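Local structure of putative glycosyl hydrolase (Bacteroides thetaiotaomicron VPI-5482, 3K11) at residues L234-Y248 against K291-V303. The protein is of unknown function but, as a member of glycosyl hydrolase family 88, probably hydrolyses glycosidic bonds. Sequence-based numbering, arbitrary orientation. Where two conformers were deposited one is given.
Sequences LQFADRMFIPEKGLY and KVMDYFRAHVRGV
Ala237 faces Tyr295 where the short helical segments 234-240 and 291-303 run at 42° with axes 11.4 Å apart; beyond the first helix, a tight turn carries Gly246 against Gly302, their CA atoms only 4.1 Å apart. Between the helices the tyrosine ring fills the gap. Ala237 CB sits over its centre, 3.6 Å from the centroid in a CH-pi contact, and a methyl is small enough to let the ring lie flat on the helix. Leu234 CD2 meets the same ring at its rim, while the CD1-CE1 edge of Tyr295 points at the face of Phe241 in an offset edge-to-face pair with planes at 88°. Phe241, the first residue to leave the helix, has CG anti to its backbone N (chi1 -166°), which carries CZ to 3.7 Å from Ala298 CB. An alanine in place of Tyr295 would probably open a gap between the helices and leave Ala237 and the Phe241 face without their aromatic cover. One turn along from Tyr295, the His299 ring takes the edge of Tyr248 over its face, with Tyr248 CD1 3.5 Å from His299 CE1. The imidazole is anchored by NE2, which hydrogen-bonds Asn268 on helix 265-281. Gly246, at positive phi in a G1 beta bulge opposite Ile242, packs where any CB would strike Gly302; a CB on Gly302 would likewise hit Gly246 O. Leu247 CD2 packs on Gly302 and Val303, and a water bridges Lys245 O and Gly302 O. With no direct hydrogen bond between the segments, the end of helix 222-240 and its following hairpin depend on close fit against helix 289-304: even the buried Gly246 O lacks a conventional partner and takes only CA-H...O contacts, from His299 and Gly302.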
# COMPACT_ATOMS: atom_id res chain seq x y z
N LEU A 234 -15.68 -20.62 -14.01
CA LEU A 234 -15.91 -20.69 -12.57
C LEU A 234 -14.90 -21.58 -11.86
O LEU A 234 -14.52 -21.33 -10.70
CB LEU A 234 -17.33 -21.18 -12.33
CG LEU A 234 -18.51 -20.31 -12.79
CD1 LEU A 234 -19.80 -21.08 -12.56
CD2 LEU A 234 -18.54 -18.91 -12.07
N GLN A 235 -14.41 -22.59 -12.55
CA GLN A 235 -13.38 -23.49 -11.96
C GLN A 235 -12.04 -22.78 -11.81
O GLN A 235 -11.30 -23.03 -10.86
CB GLN A 235 -13.29 -24.79 -12.78
CG GLN A 235 -14.46 -25.72 -12.48
CD GLN A 235 -14.47 -27.05 -13.20
OE1 GLN A 235 -15.41 -27.83 -13.00
NE2 GLN A 235 -13.47 -27.32 -14.05
N PHE A 236 -11.69 -21.93 -12.79
CA PHE A 236 -10.54 -21.04 -12.66
C PHE A 236 -10.80 -20.04 -11.53
O PHE A 236 -9.98 -19.87 -10.63
CB PHE A 236 -10.27 -20.21 -13.94
CG PHE A 236 -9.41 -20.89 -14.97
CD1 PHE A 236 -8.04 -20.83 -14.88
CD2 PHE A 236 -9.95 -21.50 -16.09
CE1 PHE A 236 -7.22 -21.42 -15.84
CE2 PHE A 236 -9.11 -22.10 -17.05
CZ PHE A 236 -7.76 -22.06 -16.91
N ALA A 237 -11.90 -19.33 -11.60
CA ALA A 237 -12.12 -18.22 -10.63
C ALA A 237 -12.17 -18.69 -9.19
O ALA A 237 -11.66 -18.00 -8.34
CB ALA A 237 -13.36 -17.35 -11.02
N ASP A 238 -12.76 -19.87 -8.94
CA ASP A 238 -12.83 -20.45 -7.58
C ASP A 238 -11.47 -20.44 -6.93
O ASP A 238 -11.28 -19.98 -5.79
CB ASP A 238 -13.31 -21.91 -7.64
CG ASP A 238 -13.43 -22.55 -6.25
OD1 ASP A 238 -14.10 -21.92 -5.41
OD2 ASP A 238 -12.83 -23.64 -6.03
N ARG A 239 -10.50 -20.90 -7.70
CA ARG A 239 -9.13 -21.06 -7.20
C ARG A 239 -8.26 -19.80 -7.27
O ARG A 239 -7.44 -19.59 -6.40
CB ARG A 239 -8.44 -22.13 -8.02
CG ARG A 239 -9.12 -23.48 -7.84
CD ARG A 239 -8.52 -24.41 -8.79
NE ARG A 239 -8.89 -25.82 -8.63
CZ ARG A 239 -9.66 -26.52 -9.47
NH1 ARG A 239 -10.33 -25.95 -10.47
NH2 ARG A 239 -9.78 -27.81 -9.26
N MSE A 240 -8.45 -19.00 -8.31
CA MSE A 240 -7.52 -17.92 -8.63
C MSE A 240 -7.98 -16.53 -8.18
O MSE A 240 -7.11 -15.64 -7.96
CB MSE A 240 -7.15 -18.02 -10.13
CG MSE A 240 -6.52 -19.39 -10.50
SE MSE A 240 -5.74 -19.29 -12.20
CE MSE A 240 -4.00 -18.63 -11.49
N PHE A 241 -9.29 -16.34 -7.97
CA PHE A 241 -9.81 -15.01 -7.53
C PHE A 241 -9.48 -14.84 -6.07
O PHE A 241 -9.53 -15.82 -5.34
CB PHE A 241 -11.30 -14.85 -7.78
CG PHE A 241 -11.79 -13.42 -7.67
CD1 PHE A 241 -11.34 -12.44 -8.55
CD2 PHE A 241 -12.72 -13.06 -6.73
CE1 PHE A 241 -11.79 -11.15 -8.46
CE2 PHE A 241 -13.14 -11.73 -6.64
CZ PHE A 241 -12.69 -10.81 -7.48
N ILE A 242 -9.19 -13.61 -5.65
CA ILE A 242 -8.84 -13.28 -4.27
C ILE A 242 -9.90 -12.25 -3.82
O ILE A 242 -9.74 -11.04 -4.02
CB ILE A 242 -7.46 -12.65 -4.13
CG1 ILE A 242 -6.36 -13.53 -4.74
CG2 ILE A 242 -7.09 -12.51 -2.63
CD1 ILE A 242 -5.08 -12.84 -5.04
N PRO A 243 -11.01 -12.72 -3.26
CA PRO A 243 -12.12 -11.81 -2.91
C PRO A 243 -11.76 -10.65 -2.01
O PRO A 243 -12.31 -9.56 -2.19
CB PRO A 243 -13.16 -12.73 -2.24
CG PRO A 243 -12.74 -14.08 -2.46
CD PRO A 243 -11.37 -14.13 -3.03
N GLU A 244 -10.78 -10.85 -1.13
CA GLU A 244 -10.34 -9.79 -0.22
C GLU A 244 -9.69 -8.63 -0.97
O GLU A 244 -9.68 -7.52 -0.46
CB GLU A 244 -9.32 -10.35 0.80
CG GLU A 244 -9.84 -11.53 1.67
CD GLU A 244 -9.97 -12.96 0.97
OE1 GLU A 244 -9.50 -13.16 -0.17
OE2 GLU A 244 -10.58 -13.89 1.58
N LYS A 245 -9.10 -8.89 -2.15
CA LYS A 245 -8.46 -7.87 -2.97
C LYS A 245 -9.27 -7.49 -4.18
O LYS A 245 -9.06 -6.42 -4.78
CB LYS A 245 -7.09 -8.37 -3.43
CG LYS A 245 -6.10 -8.59 -2.30
CD LYS A 245 -4.70 -9.07 -2.76
CE LYS A 245 -3.59 -8.74 -1.65
NZ LYS A 245 -3.00 -7.23 -1.67
N GLY A 246 -10.16 -8.37 -4.59
CA GLY A 246 -10.84 -8.17 -5.86
C GLY A 246 -9.92 -8.32 -7.05
O GLY A 246 -10.16 -7.71 -8.07
N LEU A 247 -8.93 -9.21 -6.93
CA LEU A 247 -7.91 -9.42 -7.95
C LEU A 247 -7.68 -10.92 -8.08
O LEU A 247 -8.08 -11.70 -7.21
CB LEU A 247 -6.58 -8.73 -7.53
CG LEU A 247 -6.57 -7.23 -7.25
CD1 LEU A 247 -5.14 -6.85 -6.76
CD2 LEU A 247 -6.99 -6.47 -8.51
N TYR A 248 -7.01 -11.29 -9.16
CA TYR A 248 -6.62 -12.66 -9.41
C TYR A 248 -5.14 -12.87 -9.22
O TYR A 248 -4.32 -12.00 -9.55
CB TYR A 248 -6.91 -13.01 -10.84
CG TYR A 248 -8.38 -13.30 -11.17
CD1 TYR A 248 -9.23 -12.28 -11.57
CD2 TYR A 248 -8.89 -14.59 -11.10
CE1 TYR A 248 -10.52 -12.53 -11.91
CE2 TYR A 248 -10.20 -14.83 -11.43
CZ TYR A 248 -11.00 -13.81 -11.84
OH TYR A 248 -12.30 -14.08 -12.17
N LYS A 291 -23.42 -15.50 -11.62
CA LYS A 291 -22.15 -15.82 -10.98
C LYS A 291 -20.97 -15.26 -11.75
O LYS A 291 -19.98 -14.82 -11.16
CB LYS A 291 -21.99 -17.33 -10.85
CG LYS A 291 -22.80 -17.93 -9.72
CD LYS A 291 -22.40 -19.36 -9.46
CE LYS A 291 -23.21 -19.92 -8.31
NZ LYS A 291 -22.89 -21.38 -8.17
N VAL A 292 -21.07 -15.31 -13.07
CA VAL A 292 -20.03 -14.74 -13.93
C VAL A 292 -20.04 -13.23 -13.81
O VAL A 292 -18.97 -12.59 -13.68
CB VAL A 292 -20.23 -15.13 -15.40
CG1 VAL A 292 -19.22 -14.43 -16.32
CG2 VAL A 292 -20.10 -16.64 -15.56
N MSE A 293 -21.22 -12.65 -13.84
CA MSE A 293 -21.33 -11.19 -13.70
C MSE A 293 -20.85 -10.68 -12.36
O MSE A 293 -20.19 -9.63 -12.25
CB MSE A 293 -22.77 -10.75 -13.99
CG MSE A 293 -22.99 -9.26 -13.91
SE MSE A 293 -22.01 -8.18 -15.20
CE MSE A 293 -23.03 -8.58 -16.71
N ASP A 294 -21.20 -11.37 -11.30
CA ASP A 294 -20.68 -11.05 -9.98
C ASP A 294 -19.14 -11.08 -9.91
O ASP A 294 -18.54 -10.19 -9.32
CB ASP A 294 -21.24 -12.02 -8.94
CG ASP A 294 -22.72 -11.78 -8.63
OD1 ASP A 294 -23.30 -10.76 -9.07
OD2 ASP A 294 -23.29 -12.65 -7.95
N TYR A 295 -18.52 -12.10 -10.50
CA TYR A 295 -17.07 -12.16 -10.59
C TYR A 295 -16.52 -10.99 -11.36
O TYR A 295 -15.53 -10.37 -10.95
CB TYR A 295 -16.57 -13.45 -11.24
CG TYR A 295 -16.29 -14.55 -10.26
CD1 TYR A 295 -15.30 -14.42 -9.31
CD2 TYR A 295 -17.00 -15.76 -10.32
CE1 TYR A 295 -15.03 -15.42 -8.41
CE2 TYR A 295 -16.69 -16.79 -9.43
CZ TYR A 295 -15.72 -16.58 -8.48
OH TYR A 295 -15.43 -17.60 -7.61
N PHE A 296 -17.15 -10.68 -12.49
CA PHE A 296 -16.71 -9.52 -13.31
C PHE A 296 -16.80 -8.22 -12.55
O PHE A 296 -15.82 -7.47 -12.44
CB PHE A 296 -17.60 -9.38 -14.54
CG PHE A 296 -17.21 -8.20 -15.43
CD1 PHE A 296 -15.95 -8.14 -16.02
CD2 PHE A 296 -18.10 -7.14 -15.59
CE1 PHE A 296 -15.57 -7.02 -16.76
CE2 PHE A 296 -17.74 -6.01 -16.35
CZ PHE A 296 -16.48 -5.97 -16.94
N ARG A 297 -17.96 -7.97 -11.97
CA ARG A 297 -18.12 -6.76 -11.19
C ARG A 297 -17.16 -6.62 -10.00
O ARG A 297 -16.67 -5.51 -9.72
CB ARG A 297 -19.56 -6.61 -10.77
CG ARG A 297 -20.45 -6.18 -11.93
CD ARG A 297 -21.86 -6.07 -11.45
NE ARG A 297 -22.64 -5.54 -12.57
CZ ARG A 297 -23.90 -5.87 -12.85
NH1 ARG A 297 -24.58 -6.72 -12.05
NH2 ARG A 297 -24.48 -5.37 -13.94
N ALA A 298 -16.88 -7.71 -9.28
CA ALA A 298 -15.94 -7.68 -8.17
C ALA A 298 -14.53 -7.38 -8.67
O ALA A 298 -13.78 -6.65 -8.03
CB ALA A 298 -15.95 -9.00 -7.38
N HIS A 299 -14.16 -7.94 -9.82
CA HIS A 299 -12.84 -7.69 -10.40
C HIS A 299 -12.69 -6.25 -10.87
O HIS A 299 -11.67 -5.60 -10.66
CB HIS A 299 -12.61 -8.67 -11.55
CG HIS A 299 -11.18 -8.78 -11.98
ND1 HIS A 299 -10.82 -9.22 -13.23
CD2 HIS A 299 -10.02 -8.50 -11.32
CE1 HIS A 299 -9.49 -9.24 -13.32
NE2 HIS A 299 -8.98 -8.81 -12.18
N VAL A 300 -13.75 -5.72 -11.45
CA VAL A 300 -13.77 -4.31 -11.85
C VAL A 300 -13.45 -3.41 -10.64
O VAL A 300 -12.60 -2.48 -10.72
CB VAL A 300 -15.08 -3.89 -12.50
CG1 VAL A 300 -15.24 -2.35 -12.54
CG2 VAL A 300 -15.21 -4.46 -13.89
N ARG A 301 -14.14 -3.65 -9.53
CA ARG A 301 -13.93 -2.84 -8.34
C ARG A 301 -12.50 -2.94 -7.79
O ARG A 301 -11.95 -1.94 -7.33
CB ARG A 301 -14.96 -3.19 -7.26
CG ARG A 301 -16.37 -2.70 -7.59
CD ARG A 301 -17.29 -2.84 -6.39
NE ARG A 301 -17.66 -4.23 -6.13
CZ ARG A 301 -18.69 -4.86 -6.70
NH1 ARG A 301 -19.48 -4.28 -7.61
NH2 ARG A 301 -18.91 -6.13 -6.40
N GLY A 302 -11.92 -4.13 -7.81
CA GLY A 302 -10.55 -4.34 -7.29
C GLY A 302 -9.50 -3.72 -8.17
O GLY A 302 -8.57 -3.12 -7.69
N VAL A 303 -9.64 -3.90 -9.48
CA VAL A 303 -8.69 -3.33 -10.44
C VAL A 303 -8.74 -1.81 -10.42
O VAL A 303 -7.69 -1.14 -10.32
CB VAL A 303 -8.91 -3.87 -11.90
CG1 VAL A 303 -8.09 -3.02 -12.94
CG2 VAL A 303 -8.55 -5.41 -11.98
O HOH W 1 -8.16 -3.52 -4.98